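Local coordinates for protein cyclic pyranopterin monophosphate synthase 2 (Mycobacterium tuberculosis, PDB 4FDF) that probably catalyses the conversion of 3',8-cyclo-7,8-dihydroguanosine 5'-triphosphate to cyclic pyranopterin monophosphate, with release of diphosphate, in molybdenum cofactor biosynthesis, at residues L86-D98 against T109-E123. Numbering follows the deposited sequence. Where two conformers were deposited one is given.
Sequences LCHQLALTGVDVD and TATVRSTDRTGVEME
D96 and T111 pair through two backbone hydrogen bonds, and the same antiparallel pattern continues at D98 with T109, so 94-98 and 109-116 form a hairpin; their axes run at 172° and approach to 4.7 Å. At its other end the ladder is broken by a classic beta bulge. There T93 N (2.8 Å) and G94 N (3.3 Å) both donate to R113 O, reaching it from the same face of the carbonyl plane, while R113 N returns a straight bond to G94 O.

Beyond the bulge, the D116 side chain takes over. A91 N donates a nearly linear hydrogen bond to D116 OD2 over 3.2 Å, meeting the carboxylate on its anti side. D116 OD1 accepts from R117 N, so both carboxylate oxygens are engaged.

On the face of D96 and R113, a bend at chi3 (-53°) brings the guanidinium back across G94. A salt bridge joins R113 NH2 to D96 OD1 at 2.8 Å: OD1 sits at the guanidinium edge, in its plane, while the carboxylate itself is turned 59° against it. R113 NE pairs with D28 of a second subunit. Toward the hairpin turn, one water joins D98 OD2, T109 O and T111 OG1.

Apolar contacts gather round L90 and L92. L90 CD2 touches T118 CG2 at 3.7 Å, and its CD1 packs on V120 CG1. L92 CD2 touches both V112 CG1 and E123 CG, which lie to one side of it. C87 SG packs against M122 CG at 3.6 Å.

C87, H88, M122 and E123 are predicted substrate-binding residues. The chemistry implies a bulged hairpin whose contacts bring these two stretches side by side, consistent with their sharing one site, while R113 ties the sheet to its neighbour in the hexamer.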
# COMPACT_ATOMS: atom_id res chain seq x y z
N LEU B 86 -0.43 -4.32 15.02
CA LEU B 86 -0.63 -5.66 15.56
C LEU B 86 -1.89 -6.36 15.09
O LEU B 86 -2.22 -7.44 15.61
CB LEU B 86 -0.52 -5.68 17.10
CG LEU B 86 0.80 -5.18 17.71
CD1 LEU B 86 0.90 -5.58 19.17
CD2 LEU B 86 2.03 -5.67 16.94
N CYS B 87 -2.58 -5.77 14.12
CA CYS B 87 -3.72 -6.43 13.47
C CYS B 87 -3.28 -7.51 12.49
O CYS B 87 -2.39 -7.30 11.68
CB CYS B 87 -4.60 -5.43 12.73
SG CYS B 87 -5.92 -4.81 13.75
N HIS B 88 -3.93 -8.67 12.57
CA HIS B 88 -3.70 -9.77 11.65
C HIS B 88 -4.35 -9.45 10.34
O HIS B 88 -5.28 -8.65 10.29
CB HIS B 88 -4.33 -11.04 12.20
CG HIS B 88 -3.82 -11.42 13.57
ND1 HIS B 88 -4.14 -10.73 14.68
CD2 HIS B 88 -2.99 -12.46 13.98
CE1 HIS B 88 -3.55 -11.30 15.75
NE2 HIS B 88 -2.85 -12.36 15.32
N GLN B 89 -3.84 -10.07 9.27
CA GLN B 89 -4.44 -10.01 7.94
C GLN B 89 -5.63 -10.97 7.88
O GLN B 89 -5.46 -12.18 8.01
CB GLN B 89 -3.41 -10.41 6.87
CG GLN B 89 -2.18 -9.50 6.77
CD GLN B 89 -0.91 -10.25 6.38
OE1 GLN B 89 -0.45 -11.14 7.09
NE2 GLN B 89 -0.33 -9.88 5.24
N LEU B 90 -6.83 -10.43 7.71
CA LEU B 90 -8.07 -11.22 7.74
C LEU B 90 -8.82 -11.20 6.41
O LEU B 90 -8.86 -10.18 5.73
CB LEU B 90 -8.98 -10.75 8.89
CG LEU B 90 -8.44 -10.89 10.33
CD1 LEU B 90 -9.39 -10.29 11.36
CD2 LEU B 90 -8.12 -12.34 10.67
N ALA B 91 -9.39 -12.34 6.05
CA ALA B 91 -10.14 -12.45 4.80
C ALA B 91 -11.55 -11.96 5.04
O ALA B 91 -12.33 -12.60 5.73
CB ALA B 91 -10.15 -13.89 4.29
N LEU B 92 -11.87 -10.80 4.48
CA LEU B 92 -13.19 -10.22 4.67
C LEU B 92 -14.12 -10.73 3.58
O LEU B 92 -13.78 -10.67 2.39
CB LEU B 92 -13.14 -8.68 4.69
CG LEU B 92 -12.09 -8.03 5.61
CD1 LEU B 92 -12.22 -6.50 5.58
CD2 LEU B 92 -12.18 -8.54 7.05
N THR B 93 -15.27 -11.26 3.99
CA THR B 93 -16.27 -11.76 3.06
C THR B 93 -17.36 -10.76 2.72
O THR B 93 -18.14 -10.97 1.79
CB THR B 93 -16.89 -13.11 3.52
OG1 THR B 93 -17.11 -13.11 4.94
CG2 THR B 93 -15.97 -14.29 3.15
N GLY B 94 -17.41 -9.65 3.46
CA GLY B 94 -18.38 -8.59 3.17
C GLY B 94 -18.22 -7.37 4.06
O GLY B 94 -17.84 -7.49 5.22
N VAL B 95 -18.51 -6.20 3.48
CA VAL B 95 -18.36 -4.90 4.15
C VAL B 95 -19.47 -3.95 3.71
O VAL B 95 -19.60 -3.64 2.53
CB VAL B 95 -17.01 -4.19 3.82
CG1 VAL B 95 -16.85 -2.92 4.67
CG2 VAL B 95 -15.80 -5.13 4.02
N ASP B 96 -20.27 -3.49 4.67
CA ASP B 96 -21.27 -2.45 4.41
C ASP B 96 -20.99 -1.21 5.24
O ASP B 96 -20.55 -1.30 6.40
CB ASP B 96 -22.68 -2.97 4.69
CG ASP B 96 -23.14 -3.96 3.65
OD1 ASP B 96 -23.03 -5.17 3.90
OD2 ASP B 96 -23.60 -3.53 2.57
N VAL B 97 -21.23 -0.05 4.63
CA VAL B 97 -21.19 1.22 5.33
C VAL B 97 -22.53 1.92 5.10
O VAL B 97 -22.91 2.19 3.95
CB VAL B 97 -20.01 2.13 4.85
CG1 VAL B 97 -20.04 3.49 5.57
CG2 VAL B 97 -18.66 1.44 5.09
N ASP B 98 -23.24 2.20 6.19
CA ASP B 98 -24.52 2.90 6.12
C ASP B 98 -24.47 4.25 6.82
O ASP B 98 -23.71 4.44 7.78
CB ASP B 98 -25.65 2.03 6.71
CG ASP B 98 -25.83 0.71 5.95
OD1 ASP B 98 -25.79 0.70 4.70
OD2 ASP B 98 -26.03 -0.33 6.63
N THR B 109 -22.49 3.63 10.21
CA THR B 109 -22.47 2.27 10.72
C THR B 109 -21.72 1.37 9.74
O THR B 109 -22.04 1.34 8.55
CB THR B 109 -23.92 1.74 10.97
OG1 THR B 109 -24.66 2.73 11.71
CG2 THR B 109 -23.92 0.44 11.74
N ALA B 110 -20.73 0.63 10.23
CA ALA B 110 -20.04 -0.34 9.40
C ALA B 110 -20.30 -1.77 9.87
O ALA B 110 -20.20 -2.07 11.06
CB ALA B 110 -18.55 -0.05 9.33
N THR B 111 -20.66 -2.63 8.92
CA THR B 111 -20.91 -4.05 9.18
C THR B 111 -19.88 -4.85 8.39
O THR B 111 -19.76 -4.67 7.18
CB THR B 111 -22.36 -4.44 8.79
OG1 THR B 111 -23.28 -3.74 9.63
CG2 THR B 111 -22.60 -5.94 8.93
N VAL B 112 -19.12 -5.68 9.10
CA VAL B 112 -18.04 -6.45 8.50
C VAL B 112 -18.30 -7.93 8.76
O VAL B 112 -18.66 -8.31 9.87
CB VAL B 112 -16.64 -6.05 9.05
CG1 VAL B 112 -15.53 -6.93 8.44
CG2 VAL B 112 -16.32 -4.58 8.76
N ARG B 113 -18.13 -8.74 7.72
CA ARG B 113 -18.26 -10.19 7.85
C ARG B 113 -16.98 -10.88 7.38
O ARG B 113 -16.31 -10.42 6.43
CB ARG B 113 -19.50 -10.70 7.09
CG ARG B 113 -20.84 -10.30 7.75
CD ARG B 113 -22.04 -10.34 6.78
NE ARG B 113 -21.80 -9.56 5.56
CZ ARG B 113 -22.33 -8.37 5.28
NH1 ARG B 113 -23.19 -7.77 6.11
NH2 ARG B 113 -22.02 -7.77 4.13
N SER B 114 -16.64 -11.97 8.07
CA SER B 114 -15.44 -12.75 7.77
C SER B 114 -15.51 -14.18 8.30
O SER B 114 -16.09 -14.45 9.36
CB SER B 114 -14.21 -12.07 8.37
OG SER B 114 -13.05 -12.86 8.15
N THR B 115 -14.91 -15.09 7.54
CA THR B 115 -14.70 -16.46 7.99
C THR B 115 -13.22 -16.59 8.33
O THR B 115 -12.40 -16.81 7.44
CB THR B 115 -15.06 -17.47 6.90
OG1 THR B 115 -16.37 -17.18 6.40
CG2 THR B 115 -15.02 -18.91 7.44
N ASP B 116 -12.88 -16.42 9.61
CA ASP B 116 -11.48 -16.46 10.04
C ASP B 116 -11.27 -16.78 11.53
O ASP B 116 -12.20 -17.15 12.24
CB ASP B 116 -10.76 -15.16 9.66
CG ASP B 116 -9.36 -15.41 9.09
OD1 ASP B 116 -8.53 -16.06 9.77
OD2 ASP B 116 -9.08 -14.94 7.97
N ARG B 117 -10.02 -16.59 11.97
CA ARG B 117 -9.52 -17.07 13.26
C ARG B 117 -9.64 -16.08 14.42
O ARG B 117 -9.39 -16.44 15.58
CB ARG B 117 -8.04 -17.49 13.11
CG ARG B 117 -7.84 -18.78 12.33
CD ARG B 117 -6.38 -19.08 12.05
NE ARG B 117 -6.09 -20.50 12.22
CZ ARG B 117 -6.22 -21.44 11.27
NH1 ARG B 117 -6.62 -21.11 10.04
NH2 ARG B 117 -5.95 -22.70 11.56
N THR B 118 -10.00 -14.84 14.12
CA THR B 118 -10.18 -13.80 15.14
C THR B 118 -11.29 -12.82 14.73
O THR B 118 -11.68 -12.79 13.56
CB THR B 118 -8.84 -13.06 15.52
OG1 THR B 118 -9.13 -11.84 16.21
CG2 THR B 118 -8.01 -12.73 14.30
N GLY B 119 -11.79 -12.05 15.70
CA GLY B 119 -12.88 -11.10 15.46
C GLY B 119 -12.51 -10.00 14.48
O GLY B 119 -11.33 -9.71 14.28
N VAL B 120 -13.54 -9.39 13.87
CA VAL B 120 -13.36 -8.37 12.83
C VAL B 120 -13.81 -6.96 13.25
O VAL B 120 -14.14 -6.12 12.39
CB VAL B 120 -14.02 -8.78 11.47
CG1 VAL B 120 -13.33 -10.01 10.90
CG2 VAL B 120 -15.53 -9.03 11.61
N GLU B 121 -13.78 -6.69 14.55
CA GLU B 121 -14.18 -5.39 15.08
C GLU B 121 -13.21 -4.26 14.69
O GLU B 121 -13.63 -3.11 14.58
CB GLU B 121 -14.45 -5.44 16.59
CG GLU B 121 -13.23 -5.70 17.48
CD GLU B 121 -12.97 -7.17 17.76
OE1 GLU B 121 -12.41 -7.47 18.84
OE2 GLU B 121 -13.29 -8.03 16.92
N MET B 122 -11.94 -4.58 14.47
CA MET B 122 -10.97 -3.56 14.07
C MET B 122 -11.25 -2.98 12.70
O MET B 122 -11.18 -1.75 12.50
CB MET B 122 -9.53 -4.08 14.15
CG MET B 122 -8.98 -4.25 15.59
SD MET B 122 -9.35 -2.89 16.74
CE MET B 122 -8.81 -1.44 15.81
N GLU B 123 -11.58 -3.85 11.75
CA GLU B 123 -11.92 -3.41 10.41
C GLU B 123 -13.21 -2.61 10.39
O GLU B 123 -13.29 -1.60 9.68
CB GLU B 123 -11.96 -4.58 9.40
CG GLU B 123 -11.97 -5.98 10.00
CD GLU B 123 -10.64 -6.43 10.61
OE1 GLU B 123 -9.59 -6.37 9.93
OE2 GLU B 123 -10.66 -6.85 11.78
O HOH W 1 -8.15 -7.36 7.43
O HOH W 2 -23.59 -1.13 8.16